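Local coordinates for zinc-type alcohol dehydrogenase-like protein YAHK (PDB 1UUF) that reduces a wide range of aldehydes to their alcohols, using zinc and strongly preferring NADPH over NADH as electron donor, at residues 185-190 / 215-220; 233-236 / 241-244; 269-274 / 282-287. All coordinates share one frame; numbering follows the deposited sequence.

Contact 1: 185-190 / 215-220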
# COMPACT_ATOMS: atom_id res chain seq x y z
N SER A 185 6.98 15.30 -1.94
CA SER A 185 7.31 14.28 -0.95
C SER A 185 7.10 12.84 -1.40
O SER A 185 8.01 12.01 -1.30
CB SER A 185 6.53 14.53 0.34
OG SER A 185 6.99 13.67 1.37
N PRO A 186 5.89 12.51 -1.90
CA PRO A 186 5.68 11.13 -2.34
C PRO A 186 6.49 10.78 -3.59
O PRO A 186 6.90 9.64 -3.76
CB PRO A 186 4.17 11.06 -2.57
CG PRO A 186 3.81 12.48 -2.94
CD PRO A 186 4.64 13.29 -1.97
N LEU A 187 6.72 11.75 -4.46
CA LEU A 187 7.51 11.49 -5.66
C LEU A 187 8.91 11.08 -5.23
O LEU A 187 9.50 10.16 -5.81
CB LEU A 187 7.57 12.73 -6.55
CG LEU A 187 6.29 13.05 -7.31
CD1 LEU A 187 6.41 14.42 -7.98
CD2 LEU A 187 6.02 11.95 -8.35
N ARG A 188 9.44 11.74 -4.21
CA ARG A 188 10.76 11.40 -3.70
C ARG A 188 10.72 10.09 -2.92
O ARG A 188 11.59 9.24 -3.08
CB ARG A 188 11.30 12.51 -2.78
CG ARG A 188 11.76 13.77 -3.50
CD ARG A 188 12.84 13.48 -4.54
NE ARG A 188 13.49 14.70 -5.02
CZ ARG A 188 14.27 14.76 -6.09
NH1 ARG A 188 14.51 13.67 -6.81
NH2 ARG A 188 14.84 15.91 -6.43
N HIS A 189 9.71 9.92 -2.08
CA HIS A 189 9.61 8.70 -1.28
C HIS A 189 9.54 7.44 -2.13
O HIS A 189 10.16 6.43 -1.80
CB HIS A 189 8.40 8.75 -0.35
CG HIS A 189 8.43 7.72 0.74
ND1 HIS A 189 7.50 6.71 0.84
CD2 HIS A 189 9.30 7.54 1.76
CE1 HIS A 189 7.79 5.95 1.88
NE2 HIS A 189 8.88 6.43 2.46
N TRP A 190 8.79 7.50 -3.23
CA TRP A 190 8.68 6.34 -4.10
C TRP A 190 9.66 6.40 -5.26
O TRP A 190 9.49 5.77 -6.30
CB TRP A 190 7.23 6.16 -4.56
CG TRP A 190 6.41 5.42 -3.51
CD1 TRP A 190 6.36 4.07 -3.31
CD2 TRP A 190 5.61 6.01 -2.47
NE1 TRP A 190 5.57 3.78 -2.21
CE2 TRP A 190 5.11 4.95 -1.68
CE3 TRP A 190 5.28 7.33 -2.13
CZ2 TRP A 190 4.28 5.17 -0.57
CZ3 TRP A 190 4.46 7.55 -1.02
CH2 TRP A 190 3.97 6.47 -0.26
N HIS A 215 8.30 15.65 -13.85
CA HIS A 215 9.04 15.92 -15.08
C HIS A 215 10.45 16.41 -14.75
O HIS A 215 11.43 15.96 -15.34
CB HIS A 215 8.31 16.97 -15.92
CG HIS A 215 9.09 17.43 -17.11
ND1 HIS A 215 9.43 16.59 -18.15
CD2 HIS A 215 9.62 18.64 -17.42
CE1 HIS A 215 10.14 17.26 -19.05
NE2 HIS A 215 10.27 18.51 -18.62
N ALA A 216 10.54 17.34 -13.80
CA ALA A 216 11.82 17.90 -13.40
C ALA A 216 12.73 16.85 -12.78
O ALA A 216 13.96 16.95 -12.86
CB ALA A 216 11.60 19.06 -12.44
N MET A 217 12.13 15.85 -12.14
CA MET A 217 12.90 14.78 -11.51
C MET A 217 13.44 13.80 -12.54
O MET A 217 14.23 12.91 -12.22
CB MET A 217 12.03 14.04 -10.50
CG MET A 217 11.75 14.84 -9.25
SD MET A 217 10.71 13.93 -8.11
CE MET A 217 10.17 15.22 -7.05
N GLY A 218 12.99 13.95 -13.79
CA GLY A 218 13.48 13.09 -14.85
C GLY A 218 12.69 11.83 -15.16
O GLY A 218 13.14 11.01 -15.94
N ALA A 219 11.51 11.68 -14.57
CA ALA A 219 10.70 10.49 -14.83
C ALA A 219 9.94 10.65 -16.14
O ALA A 219 9.82 11.75 -16.68
CB ALA A 219 9.71 10.27 -13.68
N HIS A 220 9.46 9.53 -16.68
CA HIS A 220 8.64 9.56 -17.88
C HIS A 220 7.27 9.76 -17.26
O HIS A 220 6.78 8.89 -16.54
CB HIS A 220 8.71 8.24 -18.63
CG HIS A 220 7.86 8.20 -19.86
ND1 HIS A 220 6.50 7.97 -19.81
CD2 HIS A 220 8.16 8.40 -21.16
CE1 HIS A 220 6.00 8.03 -21.04
NE2 HIS A 220 6.99 8.29 -21.87
O HOH W 1 15.52 12.46 -9.85

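Contact 2: 233-236 / 241-244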
# COMPACT_ATOMS: atom_id res chain seq x y z
N ALA A 233 -3.55 20.91 -22.03
CA ALA A 233 -3.04 21.56 -20.83
C ALA A 233 -2.02 20.68 -20.10
O ALA A 233 -1.00 21.17 -19.61
CB ALA A 233 -4.20 21.90 -19.89
N ALA A 234 -2.30 19.38 -20.04
CA ALA A 234 -1.41 18.43 -19.37
C ALA A 234 -0.09 18.34 -20.12
O ALA A 234 0.97 18.27 -19.51
CB ALA A 234 -2.07 17.06 -19.30
N LYS A 235 -0.16 18.34 -21.45
CA LYS A 235 1.04 18.30 -22.27
C LYS A 235 1.89 19.53 -21.97
O LYS A 235 3.10 19.43 -21.76
CB LYS A 235 0.66 18.32 -23.76
CG LYS A 235 0.11 17.02 -24.29
CD LYS A 235 1.21 15.99 -24.44
CE LYS A 235 0.73 14.79 -25.22
NZ LYS A 235 1.84 13.83 -25.45
N ALA A 236 1.24 20.68 -21.95
CA ALA A 236 1.90 21.95 -21.69
C ALA A 236 2.61 21.99 -20.34
O ALA A 236 3.63 22.67 -20.19
CB ALA A 236 0.89 23.09 -21.78
N GLU A 241 3.08 11.98 -21.88
CA GLU A 241 1.90 11.33 -22.46
C GLU A 241 0.68 11.72 -21.63
O GLU A 241 0.81 12.06 -20.46
CB GLU A 241 2.03 9.80 -22.41
CG GLU A 241 3.11 9.20 -23.30
CD GLU A 241 3.13 7.69 -23.23
OE1 GLU A 241 3.68 7.14 -22.24
OE2 GLU A 241 2.59 7.04 -24.14
N VAL A 242 -0.48 11.69 -22.26
CA VAL A 242 -1.72 12.02 -21.58
C VAL A 242 -2.76 10.95 -21.88
O VAL A 242 -2.86 10.47 -23.01
CB VAL A 242 -2.27 13.40 -22.01
CG1 VAL A 242 -3.57 13.69 -21.28
CG2 VAL A 242 -1.25 14.48 -21.70
N VAL A 243 -3.51 10.57 -20.86
CA VAL A 243 -4.54 9.56 -21.01
C VAL A 243 -5.87 10.04 -20.45
O VAL A 243 -5.92 10.63 -19.36
CB VAL A 243 -4.14 8.26 -20.27
CG1 VAL A 243 -5.31 7.27 -20.29
CG2 VAL A 243 -2.92 7.64 -20.93
N ASN A 244 -6.94 9.83 -21.20
CA ASN A 244 -8.27 10.19 -20.73
C ASN A 244 -8.70 8.90 -20.03
O ASN A 244 -8.98 7.90 -20.69
CB ASN A 244 -9.22 10.47 -21.89
CG ASN A 244 -10.60 10.89 -21.41
OD1 ASN A 244 -11.12 10.35 -20.44
ND2 ASN A 244 -11.20 11.86 -22.10
O HOH W 2 -0.11 11.18 -25.04

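Contact 3: 269-274 / 282-287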
# COMPACT_ATOMS: atom_id res chain seq x y z
N HIS A 269 -11.99 8.10 -8.40
CA HIS A 269 -12.88 7.02 -8.80
C HIS A 269 -12.11 6.03 -9.66
O HIS A 269 -11.01 6.32 -10.12
CB HIS A 269 -14.07 7.57 -9.59
CG HIS A 269 -14.99 8.43 -8.79
ND1 HIS A 269 -15.53 8.01 -7.59
CD2 HIS A 269 -15.48 9.67 -9.01
CE1 HIS A 269 -16.31 8.96 -7.11
NE2 HIS A 269 -16.30 9.98 -7.95
N ASN A 270 -12.71 4.86 -9.85
CA ASN A 270 -12.10 3.81 -10.66
C ASN A 270 -10.67 3.48 -10.27
O ASN A 270 -9.79 3.32 -11.12
CB ASN A 270 -12.16 4.21 -12.14
CG ASN A 270 -13.58 4.47 -12.61
OD1 ASN A 270 -14.07 5.61 -12.56
ND2 ASN A 270 -14.25 3.43 -13.07
N LEU A 271 -10.42 3.37 -8.96
CA LEU A 271 -9.09 3.05 -8.48
C LEU A 271 -8.67 1.67 -8.97
O LEU A 271 -7.48 1.35 -9.02
CB LEU A 271 -9.04 3.09 -6.95
CG LEU A 271 -9.26 4.46 -6.32
CD1 LEU A 271 -9.16 4.34 -4.81
CD2 LEU A 271 -8.22 5.44 -6.85
N ASP A 272 -9.65 0.85 -9.32
CA ASP A 272 -9.37 -0.49 -9.81
C ASP A 272 -8.63 -0.39 -11.14
O ASP A 272 -7.66 -1.10 -11.37
CB ASP A 272 -10.67 -1.28 -10.00
CG ASP A 272 -11.43 -1.48 -8.71
OD1 ASP A 272 -10.84 -2.03 -7.76
OD2 ASP A 272 -12.61 -1.08 -8.63
N ASP A 273 -9.10 0.51 -12.00
CA ASP A 273 -8.48 0.70 -13.31
C ASP A 273 -7.03 1.12 -13.16
O ASP A 273 -6.16 0.65 -13.90
CB ASP A 273 -9.24 1.76 -14.12
CG ASP A 273 -10.64 1.33 -14.48
OD1 ASP A 273 -10.83 0.14 -14.84
OD2 ASP A 273 -11.56 2.17 -14.42
N PHE A 274 -6.75 2.01 -12.21
CA PHE A 274 -5.38 2.47 -12.00
C PHE A 274 -4.48 1.41 -11.38
O PHE A 274 -3.30 1.32 -11.71
CB PHE A 274 -5.37 3.73 -11.14
CG PHE A 274 -5.91 4.94 -11.85
CD1 PHE A 274 -7.20 5.40 -11.59
CD2 PHE A 274 -5.14 5.60 -12.80
CE1 PHE A 274 -7.71 6.50 -12.27
CE2 PHE A 274 -5.65 6.70 -13.49
CZ PHE A 274 -6.93 7.15 -13.23
N GLY A 282 4.49 -2.26 -7.59
CA GLY A 282 4.21 -0.86 -7.82
C GLY A 282 3.25 -0.31 -6.78
O GLY A 282 2.52 -1.06 -6.14
N THR A 283 3.22 1.01 -6.63
CA THR A 283 2.34 1.64 -5.65
C THR A 283 1.62 2.85 -6.22
O THR A 283 2.16 3.57 -7.04
CB THR A 283 3.15 2.14 -4.44
OG1 THR A 283 3.76 1.03 -3.77
CG2 THR A 283 2.25 2.90 -3.46
N MET A 284 0.37 3.04 -5.79
CA MET A 284 -0.38 4.23 -6.19
C MET A 284 -0.62 4.93 -4.86
O MET A 284 -1.19 4.34 -3.94
CB MET A 284 -1.72 3.92 -6.84
CG MET A 284 -2.58 5.19 -6.98
SD MET A 284 -4.00 5.03 -8.07
CE MET A 284 -4.91 3.72 -7.24
N THR A 285 -0.18 6.17 -4.76
CA THR A 285 -0.35 6.92 -3.53
C THR A 285 -1.34 8.04 -3.73
O THR A 285 -1.26 8.79 -4.71
CB THR A 285 0.99 7.52 -3.06
OG1 THR A 285 1.90 6.44 -2.77
CG2 THR A 285 0.81 8.38 -1.81
N LEU A 286 -2.29 8.15 -2.80
CA LEU A 286 -3.33 9.17 -2.87
C LEU A 286 -2.93 10.37 -2.01
O LEU A 286 -2.46 10.20 -0.89
CB LEU A 286 -4.65 8.60 -2.36
CG LEU A 286 -5.02 7.18 -2.82
CD1 LEU A 286 -6.31 6.74 -2.14
CD2 LEU A 286 -5.15 7.14 -4.32
N VAL A 287 -3.12 11.58 -2.54
CA VAL A 287 -2.80 12.79 -1.77
C VAL A 287 -3.93 13.81 -1.80
O VAL A 287 -3.88 14.82 -1.10
CB VAL A 287 -1.50 13.47 -2.27
CG1 VAL A 287 -0.32 12.55 -2.05
CG2 VAL A 287 -1.64 13.84 -3.74

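Contact 1: 185-190 / 215-220
Met217, at the C-terminal end of helix 205-216 in the Rossmann-type coenzyme domain, reaches across to Leu187 and Arg188 in the last turns of helix 176-189. More than half of the 174 Å² buried between the segments comes from this one methionine. Its chain is fully stretched beyond CG (chi2 179°, chi3 -164°), which carries the thioether clear of its own helix. The terminal methyl CE settles against Leu187 CB at 3.6 Å, with SD almost as close to the same carbon, while Leu187 CD1 borders the methyl more loosely.

Arg188 crosses the methionine obliquely, its CD and NE near the methyl CE and its guanidinium nearer the backbone end, where Met217 CG lies 3.8 Å from the plane, toward the rim of one face. In that plane, at the edge of the group, a water molecule takes a weak bond from Arg188 NH1 and donates a 2.7 Å bond to Met217 O, a loose water bridge between the two residues. The guanidinium is fixed more firmly by its own helix, where NE bonds to Tyr184 OH, and it makes a cation-pi contact with Phe326 of helix 317-330.

Directly after Met217 the backbone turns at Gly218, whose phi is positive (93°) and whose N bonds to His215 O at 3.0 Å. This Schellman motif ends the helix of the beta-alpha-beta unit running from strand 197-201 to strand 220-225.

Contact 2: 233-236 / 241-244
Lys235 NZ comes within 3.9 Å of Glu241 CA, approaching the backbone of the glutamate and not its carboxylate. That carboxylate, the one flat side-chain group among the touching residues, turns from the helix to the side chains of His220 and His254. Its OE2 is 7.0 Å from Lys235 NZ, too far for a salt bridge, and any attraction between the two charges is probably modest.

The substance of the contact is aliphatic. Ala234 on helix 231-237 and Val242 on strand 241-244 face each other, and Ala234 CB rests 3.6 Å from Val242 CG2, with CG1 more distant. CG2 stands anti to the carbonyl carbon, which turns this branch to the helix. With only a methyl between helix and strand, the CA atoms of Ala234 and Val242 are 6.8 Å apart. Beside them the lysine chain bends at chi2 (-74°) and runs across the valine, Lys235 CG lying 3.9 Å from Val242 CG2 and the next two carbons little farther.

A water sits beside the ammonium, between NZ and the strand, accepting a 2.9 Å bond from Val242 N and a weak one from Lys235 NZ. The ammonium also gives a weak bond to Asp240 O in the connecting loop.

The pair closes the beta-alpha-beta unit of strand 220-225, helix 231-237 and strand 241-244. Ala234 also touches Ala223 of strand 220-225, the neighbour of strand 241-244, which is the outermost strand of the sheet within this chain on that side.

Contact 3: 269-274 / 282-287
Leu271 and Phe274, one turn apart on helix 271-275, pack against Met284 of strand 282-286 within the Rossmann-type parallel sheet domain. The helix lies in the crossover that leaves strand 258-263 and returns as its parallel neighbour, strand 282-286.

The apolar contacts centre on the methionine. With CG anti to the backbone N (chi1 168°) and a bend at chi3 (61°), its terminal methyl is folded round to the helix, where CE meets Leu271 CD2 at 3.8 Å; the two side chains cross at about a right angle. Leu271 CD2 also reaches Leu286 CD2 at 4.3 Å, a looser touch two residues along the strand. On the other residue of the pair, Phe274 CB sits 3.6 Å from Met284 SD.

The same sulfur makes a Met-aromatic contact with the Phe274 ring: SD is 5.2 Å from the ring centroid and 49° off the normal, an oblique approach. The ring itself leads away from the strand, to meet Phe224 edge-to-face and to touch Met251 of helix 248-252, so it bridges between this crossover and the other half of the sheet.

The polar interactions lie on the helix side, around its start. Asn270, at the N-cap position, makes no capping bond with its side chain; its ND2 gives only a weak, bent bond to Asp273 OD2 (3.3 Å). Asp272 OD1 accepts a bond from Glu298 N. Leu271 O bonds to Thr275 OG1 one turn on, and the same carbonyl oxygen has Met284 CE lying 3.9 Å from it.

How the contacts relate
All three contacts belong to the layers of one parallel sheet, away from the zinc sites: contact 1 joins two helix ends beside it, contacts 2 and 3 set a helix on a strand. Contacts 1 and 3 are mainly buried and each centres on a methionine, one stretched across an arginine, the other folded beside an aromatic ring. Contact 2, at the outermost strand 241-244, is partly exposed, and there a lysine and a water border a small alanine-valine core. Contact 1 touches both others: Trp190 CH2 is 3.3 Å from Thr285 OG1 of contact 3, and His220 packs on Glu241 of contact 2. The second subunit reaches contacts 1 and 3 but not contact 2.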